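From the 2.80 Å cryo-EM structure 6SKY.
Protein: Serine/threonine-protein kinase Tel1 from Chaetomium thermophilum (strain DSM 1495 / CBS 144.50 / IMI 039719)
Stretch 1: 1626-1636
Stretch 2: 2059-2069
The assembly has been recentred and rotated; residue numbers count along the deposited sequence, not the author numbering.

Stretch 1, residues 1626-1636: GGEYLAWAGRV
Stretch 2 (2059-2069) VHDGLKNTVRH

Two α-helices of one chain, more than 400 residues apart in sequence, cross almost at right angles in a close contact, mainly of van der Waals packing, with no hydrogen bond between them. Helix 1627-1636, with G1626 at its N-cap position, and helix 2059-2069 keep phi/psi near -65/-40; their axes approach to 7.6 Å, and their N-to-C directions make a signed crossing angle of 84°. The register is set by A1631 and K2064, whose CA atoms lie 4.5 Å apart.

Small residues on the first helix allow this closeness. The A1631 methyl takes little room, its CB 3.9 Å from H2060 O, and A1631 CA comes 4.3 Å from K2064 N. At G1634 a CB would point toward the second helix, nearly onto V2067 CG2 and L2063 O; without one, G1634 CA meets V2067 CG2 at 3.4 Å. G1627 likewise leaves space for the lysine chain: G1627 O is 3.4 Å from K2064 CE, a contact with a methylene carbon.

Around this crossing, branched aliphatic side chains fill the space. L1630 (chi1 m, chi2 t) points toward the partner helix, with L1630 CD2 4.1 Å from V2067 CG1 and L1630 CB 4.0 Å from K2064 CG. V2067 (chi1 t) and L2063 (m, t) point back toward the first helix; L2063 CD1 lies 3.9 Å from A1631 O, whose hydrogen bond is made to R1635 N within its own helix.

Long side chains extend the contact. K2064 runs t, t, m, t, its methylenes supplying apolar surface. R2068 (m, t, t, chi4 102°) leaves CA sideways; R2068 CG packs 3.6 Å from L1630 CD1, and the end of the chain comes nearer, with R2068 NH1 4.4 Å from G1627 CA. R1635 (t, t, chi3 -105°) brings NH2 3.7 Å from CE1 of H2060 (chi1 m, chi2 -15°), an oblique contact; its guanidinium nitrogens NH1 and NH2 find hydrogen bonds elsewhere in the structure.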

ATOM      1  N   GLY A1626      41.418 -32.399  19.483  1.00 49.97           N
ATOM      2  CA  GLY A1626      40.478 -33.493  19.495  1.00 49.97           C
ATOM      3  C   GLY A1626      39.104 -33.068  19.023  1.00 49.97           C
ATOM      4  O   GLY A1626      38.850 -31.924  18.653  1.00 49.97           O
ATOM      5  N   GLY A1627      38.193 -34.030  19.037  1.00 43.27           N
ATOM      6  CA  GLY A1627      36.829 -33.759  18.653  1.00 43.27           C
ATOM      7  C   GLY A1627      36.052 -33.095  19.763  1.00 43.27           C
ATOM      8  O   GLY A1627      35.216 -32.224  19.514  1.00 43.27           O
ATOM      9  N   GLU A1628      36.314 -33.492  21.002  1.00 45.67           N
ATOM     10  CA  GLU A1628      35.598 -32.884  22.110  1.00 45.67           C
ATOM     11  C   GLU A1628      36.027 -31.444  22.327  1.00 45.67           C
ATOM     12  O   GLU A1628      35.214 -30.617  22.752  1.00 45.67           O
ATOM     13  CB  GLU A1628      35.784 -33.717  23.371  1.00 45.67           C
ATOM     14  CG  GLU A1628      34.782 -34.849  23.467  1.00 45.67           C
ATOM     15  CD  GLU A1628      35.107 -35.849  24.555  1.00 45.67           C
ATOM     16  OE1 GLU A1628      36.042 -36.658  24.365  1.00 45.67           O
ATOM     17  OE2 GLU A1628      34.427 -35.831  25.602  1.00 45.67           O
ATOM     18  N   TYR A1629      37.268 -31.102  21.995  1.00 39.96           N
ATOM     19  CA  TYR A1629      37.644 -29.698  22.079  1.00 39.96           C
ATOM     20  C   TYR A1629      36.937 -28.877  21.013  1.00 39.96           C
ATOM     21  O   TYR A1629      36.535 -27.742  21.272  1.00 39.96           O
ATOM     22  CB  TYR A1629      39.148 -29.515  21.961  1.00 39.96           C
ATOM     23  CG  TYR A1629      39.515 -28.065  22.089  1.00 39.96           C
ATOM     24  CD1 TYR A1629      39.567 -27.457  23.324  1.00 39.96           C
ATOM     25  CD2 TYR A1629      39.772 -27.296  20.974  1.00 39.96           C
ATOM     26  CE1 TYR A1629      39.874 -26.135  23.443  1.00 39.96           C
ATOM     27  CE2 TYR A1629      40.080 -25.973  21.086  1.00 39.96           C
ATOM     28  CZ  TYR A1629      40.133 -25.398  22.321  1.00 39.96           C
ATOM     29  OH  TYR A1629      40.447 -24.070  22.432  1.00 39.96           O
ATOM     30  N   LEU A1630      36.784 -29.423  19.807  1.00 35.16           N
ATOM     31  CA  LEU A1630      36.046 -28.701  18.778  1.00 35.16           C
ATOM     32  C   LEU A1630      34.576 -28.571  19.131  1.00 35.16           C
ATOM     33  O   LEU A1630      33.961 -27.552  18.819  1.00 35.16           O
ATOM     34  CB  LEU A1630      36.200 -29.383  17.428  1.00 35.16           C
ATOM     35  CG  LEU A1630      37.553 -29.198  16.765  1.00 35.16           C
ATOM     36  CD1 LEU A1630      37.450 -29.540  15.313  1.00 35.16           C
ATOM     37  CD2 LEU A1630      38.030 -27.791  16.936  1.00 35.16           C
ATOM     38  N   ALA A1631      33.998 -29.570  19.791  1.00 32.98           N
ATOM     39  CA  ALA A1631      32.626 -29.425  20.260  1.00 32.98           C
ATOM     40  C   ALA A1631      32.518 -28.333  21.310  1.00 32.98           C
ATOM     41  O   ALA A1631      31.575 -27.539  21.293  1.00 32.98           O
ATOM     42  CB  ALA A1631      32.113 -30.747  20.812  1.00 32.98           C
ATOM     43  N   TRP A1632      33.476 -28.267  22.233  1.00 35.23           N
ATOM     44  CA  TRP A1632      33.455 -27.212  23.241  1.00 35.23           C
ATOM     45  C   TRP A1632      33.635 -25.833  22.611  1.00 35.23           C
ATOM     46  O   TRP A1632      32.962 -24.869  22.996  1.00 35.23           O
ATOM     47  CB  TRP A1632      34.531 -27.488  24.286  1.00 35.23           C
ATOM     48  CG  TRP A1632      34.640 -26.453  25.336  1.00 35.23           C
ATOM     49  CD1 TRP A1632      33.884 -26.344  26.457  1.00 35.23           C
ATOM     50  CD2 TRP A1632      35.573 -25.377  25.376  1.00 35.23           C
ATOM     51  NE1 TRP A1632      34.278 -25.257  27.187  1.00 35.23           N
ATOM     52  CE2 TRP A1632      35.318 -24.648  26.542  1.00 35.23           C
ATOM     53  CE3 TRP A1632      36.594 -24.955  24.532  1.00 35.23           C
ATOM     54  CZ2 TRP A1632      36.046 -23.528  26.884  1.00 35.23           C
ATOM     55  CZ3 TRP A1632      37.308 -23.847  24.872  1.00 35.23           C
ATOM     56  CH2 TRP A1632      37.034 -23.143  26.036  1.00 35.23           C
ATOM     57  N   ALA A1633      34.531 -25.719  21.634  1.00 30.93           N
ATOM     58  CA  ALA A1633      34.728 -24.447  20.956  1.00 30.93           C
ATOM     59  C   ALA A1633      33.488 -24.040  20.181  1.00 30.93           C
ATOM     60  O   ALA A1633      33.152 -22.856  20.115  1.00 30.93           O
ATOM     61  CB  ALA A1633      35.930 -24.529  20.025  1.00 30.93           C
ATOM     62  N   GLY A1634      32.796 -25.006  19.585  1.00 28.87           N
ATOM     63  CA  GLY A1634      31.540 -24.701  18.931  1.00 28.87           C
ATOM     64  C   GLY A1634      30.481 -24.236  19.901  1.00 28.87           C
ATOM     65  O   GLY A1634      29.707 -23.338  19.598  1.00 28.87           O
ATOM     66  N   ARG A1635      30.431 -24.838  21.081  1.00 34.04           N
ATOM     67  CA  ARG A1635      29.475 -24.388  22.083  1.00 34.04           C
ATOM     68  C   ARG A1635      29.755 -22.953  22.511  1.00 34.04           C
ATOM     69  O   ARG A1635      28.832 -22.147  22.657  1.00 34.04           O
ATOM     70  CB  ARG A1635      29.510 -25.325  23.278  1.00 34.04           C
ATOM     71  CG  ARG A1635      28.251 -25.355  24.065  1.00 34.04           C
ATOM     72  CD  ARG A1635      28.532 -25.882  25.434  1.00 34.04           C
ATOM     73  NE  ARG A1635      28.082 -27.250  25.618  1.00 34.04           N
ATOM     74  CZ  ARG A1635      28.351 -27.969  26.698  1.00 34.04           C
ATOM     75  NH1 ARG A1635      29.076 -27.448  27.672  1.00 34.04           N
ATOM     76  NH2 ARG A1635      27.904 -29.207  26.801  1.00 34.04           N
ATOM     77  N   VAL A1636      31.029 -22.602  22.677  1.00 31.12           N
ATOM     78  CA  VAL A1636      31.378 -21.239  23.071  1.00 31.12           C
ATOM     79  C   VAL A1636      31.074 -20.248  21.953  1.00 31.12           C
ATOM     80  O   VAL A1636      30.517 -19.172  22.197  1.00 31.12           O
ATOM     81  CB  VAL A1636      32.852 -21.176  23.503  1.00 31.12           C
ATOM     82  CG1 VAL A1636      33.297 -19.750  23.669  1.00 31.12           C
ATOM     83  CG2 VAL A1636      33.037 -21.924  24.788  1.00 31.12           C
ATOM     84  N   VAL A2059      24.060 -33.878  19.152  1.00 32.53           N
ATOM     85  CA  VAL A2059      24.286 -32.437  19.213  1.00 32.53           C
ATOM     86  C   VAL A2059      25.775 -32.123  19.187  1.00 32.53           C
ATOM     87  O   VAL A2059      26.216 -31.199  18.493  1.00 32.53           O
ATOM     88  CB  VAL A2059      23.604 -31.851  20.460  1.00 32.53           C
ATOM     89  CG1 VAL A2059      24.004 -30.419  20.652  1.00 32.53           C
ATOM     90  CG2 VAL A2059      22.110 -31.961  20.340  1.00 32.53           C
ATOM     91  N   HIS A2060      26.576 -32.885  19.933  1.00 34.83           N
ATOM     92  CA  HIS A2060      28.012 -32.627  19.976  1.00 34.83           C
ATOM     93  C   HIS A2060      28.681 -32.941  18.647  1.00 34.83           C
ATOM     94  O   HIS A2060      29.594 -32.224  18.221  1.00 34.83           O
ATOM     95  CB  HIS A2060      28.647 -33.430  21.099  1.00 34.83           C
ATOM     96  CG  HIS A2060      28.287 -32.933  22.461  1.00 34.83           C
ATOM     97  ND1 HIS A2060      27.727 -31.694  22.673  1.00 34.83           N
ATOM     98  CD2 HIS A2060      28.411 -33.504  23.680  1.00 34.83           C
ATOM     99  CE1 HIS A2060      27.515 -31.525  23.963  1.00 34.83           C
ATOM    100  NE2 HIS A2060      27.922 -32.608  24.597  1.00 34.83           N
ATOM    101  N   ASP A2061      28.238 -33.996  17.967  1.00 34.70           N
ATOM    102  CA  ASP A2061      28.747 -34.255  16.628  1.00 34.70           C
ATOM    103  C   ASP A2061      28.388 -33.120  15.678  1.00 34.70           C
ATOM    104  O   ASP A2061      29.192 -32.744  14.816  1.00 34.70           O
ATOM    105  CB  ASP A2061      28.203 -35.581  16.113  1.00 34.70           C
ATOM    106  CG  ASP A2061      28.943 -36.078  14.887  1.00 34.70           C
ATOM    107  OD1 ASP A2061      29.862 -35.378  14.408  1.00 34.70           O
ATOM    108  OD2 ASP A2061      28.610 -37.177  14.398  1.00 34.70           O
ATOM    109  N   GLY A2062      27.192 -32.550  15.832  1.00 28.57           N
ATOM    110  CA  GLY A2062      26.815 -31.420  14.999  1.00 28.57           C
ATOM    111  C   GLY A2062      27.693 -30.208  15.228  1.00 28.57           C
ATOM    112  O   GLY A2062      28.138 -29.562  14.279  1.00 28.57           O
ATOM    113  N   LEU A2063      27.952 -29.883  16.494  1.00 25.83           N
ATOM    114  CA  LEU A2063      28.821 -28.751  16.812  1.00 25.83           C
ATOM    115  C   LEU A2063      30.220 -28.950  16.252  1.00 25.83           C
ATOM    116  O   LEU A2063      30.811 -28.029  15.672  1.00 25.83           O
ATOM    117  CB  LEU A2063      28.885 -28.547  18.323  1.00 25.83           C
ATOM    118  CG  LEU A2063      27.616 -28.102  19.038  1.00 25.83           C
ATOM    119  CD1 LEU A2063      27.784 -28.223  20.521  1.00 25.83           C
ATOM    120  CD2 LEU A2063      27.284 -26.686  18.672  1.00 25.83           C
ATOM    121  N   LYS A2064      30.764 -30.152  16.414  1.00 31.87           N
ATOM    122  CA  LYS A2064      32.099 -30.455  15.917  1.00 31.87           C
ATOM    123  C   LYS A2064      32.178 -30.308  14.404  1.00 31.87           C
ATOM    124  O   LYS A2064      33.108 -29.691  13.875  1.00 31.87           O
ATOM    125  CB  LYS A2064      32.463 -31.865  16.350  1.00 31.87           C
ATOM    126  CG  LYS A2064      33.842 -32.331  16.036  1.00 31.87           C
ATOM    127  CD  LYS A2064      33.901 -33.811  16.307  1.00 31.87           C
ATOM    128  CE  LYS A2064      33.193 -34.147  17.610  1.00 31.87           C
ATOM    129  NZ  LYS A2064      32.609 -35.513  17.606  1.00 31.87           N
ATOM    130  N   ASN A2065      31.209 -30.873  13.688  1.00 32.55           N
ATOM    131  CA  ASN A2065      31.231 -30.784  12.234  1.00 32.55           C
ATOM    132  C   ASN A2065      31.056 -29.350  11.755  1.00 32.55           C
ATOM    133  O   ASN A2065      31.682 -28.937  10.774  1.00 32.55           O
ATOM    134  CB  ASN A2065      30.147 -31.677  11.648  1.00 32.55           C
ATOM    135  CG  ASN A2065      30.328 -33.122  12.026  1.00 32.55           C
ATOM    136  OD1 ASN A2065      31.432 -33.654  11.968  1.00 32.55           O
ATOM    137  ND2 ASN A2065      29.244 -33.768  12.428  1.00 32.55           N
ATOM    138  N   THR A2066      30.211 -28.570  12.432  1.00 28.97           N
ATOM    139  CA  THR A2066      30.024 -27.185  12.025  1.00 28.97           C
ATOM    140  C   THR A2066      31.300 -26.379  12.202  1.00 28.97           C
ATOM    141  O   THR A2066      31.648 -25.561  11.344  1.00 28.97           O
ATOM    142  CB  THR A2066      28.883 -26.553  12.809  1.00 28.97           C
ATOM    143  OG1 THR A2066      27.683 -27.284  12.572  1.00 28.97           O
ATOM    144  CG2 THR A2066      28.675 -25.144  12.364  1.00 28.97           C
ATOM    145  N   VAL A2067      32.018 -26.590  13.304  1.00 29.93           N
ATOM    146  CA  VAL A2067      33.273 -25.866  13.486  1.00 29.93           C
ATOM    147  C   VAL A2067      34.301 -26.303  12.453  1.00 29.93           C
ATOM    148  O   VAL A2067      35.047 -25.478  11.913  1.00 29.93           O
ATOM    149  CB  VAL A2067      33.796 -26.044  14.916  1.00 29.93           C
ATOM    150  CG1 VAL A2067      35.172 -25.460  15.047  1.00 29.93           C
ATOM    151  CG2 VAL A2067      32.884 -25.362  15.863  1.00 29.93           C
ATOM    152  N   ARG A2068      34.353 -27.599  12.147  1.00 36.49           N
ATOM    153  CA  ARG A2068      35.281 -28.059  11.121  1.00 36.49           C
ATOM    154  C   ARG A2068      34.960 -27.453   9.768  1.00 36.49           C
ATOM    155  O   ARG A2068      35.856 -27.256   8.945  1.00 36.49           O
ATOM    156  CB  ARG A2068      35.261 -29.575  11.020  1.00 36.49           C
ATOM    157  CG  ARG A2068      35.973 -30.296  12.135  1.00 36.49           C
ATOM    158  CD  ARG A2068      36.302 -31.696  11.687  1.00 36.49           C
ATOM    159  NE  ARG A2068      36.727 -32.562  12.777  1.00 36.49           N
ATOM    160  CZ  ARG A2068      35.945 -33.465  13.356  1.00 36.49           C
ATOM    161  NH1 ARG A2068      36.421 -34.216  14.338  1.00 36.49           N
ATOM    162  NH2 ARG A2068      34.691 -33.618  12.953  1.00 36.49           N
ATOM    163  N   HIS A2069      33.686 -27.172   9.505  1.00 37.81           N
ATOM    164  CA  HIS A2069      33.327 -26.566   8.226  1.00 37.81           C
ATOM    165  C   HIS A2069      33.644 -25.076   8.206  1.00 37.81           C
ATOM    166  O   HIS A2069      34.045 -24.538   7.173  1.00 37.81           O
ATOM    167  CB  HIS A2069      31.853 -26.804   7.925  1.00 37.81           C
ATOM    168  CG  HIS A2069      31.440 -26.346   6.565  1.00 37.81           C
ATOM    169  ND1 HIS A2069      30.270 -25.659   6.334  1.00 37.81           N
ATOM    170  CD2 HIS A2069      32.043 -26.473   5.361  1.00 37.81           C
ATOM    171  CE1 HIS A2069      30.169 -25.382   5.048  1.00 37.81           C
ATOM    172  NE2 HIS A2069      31.233 -25.864   4.435  1.00 37.81           N
TER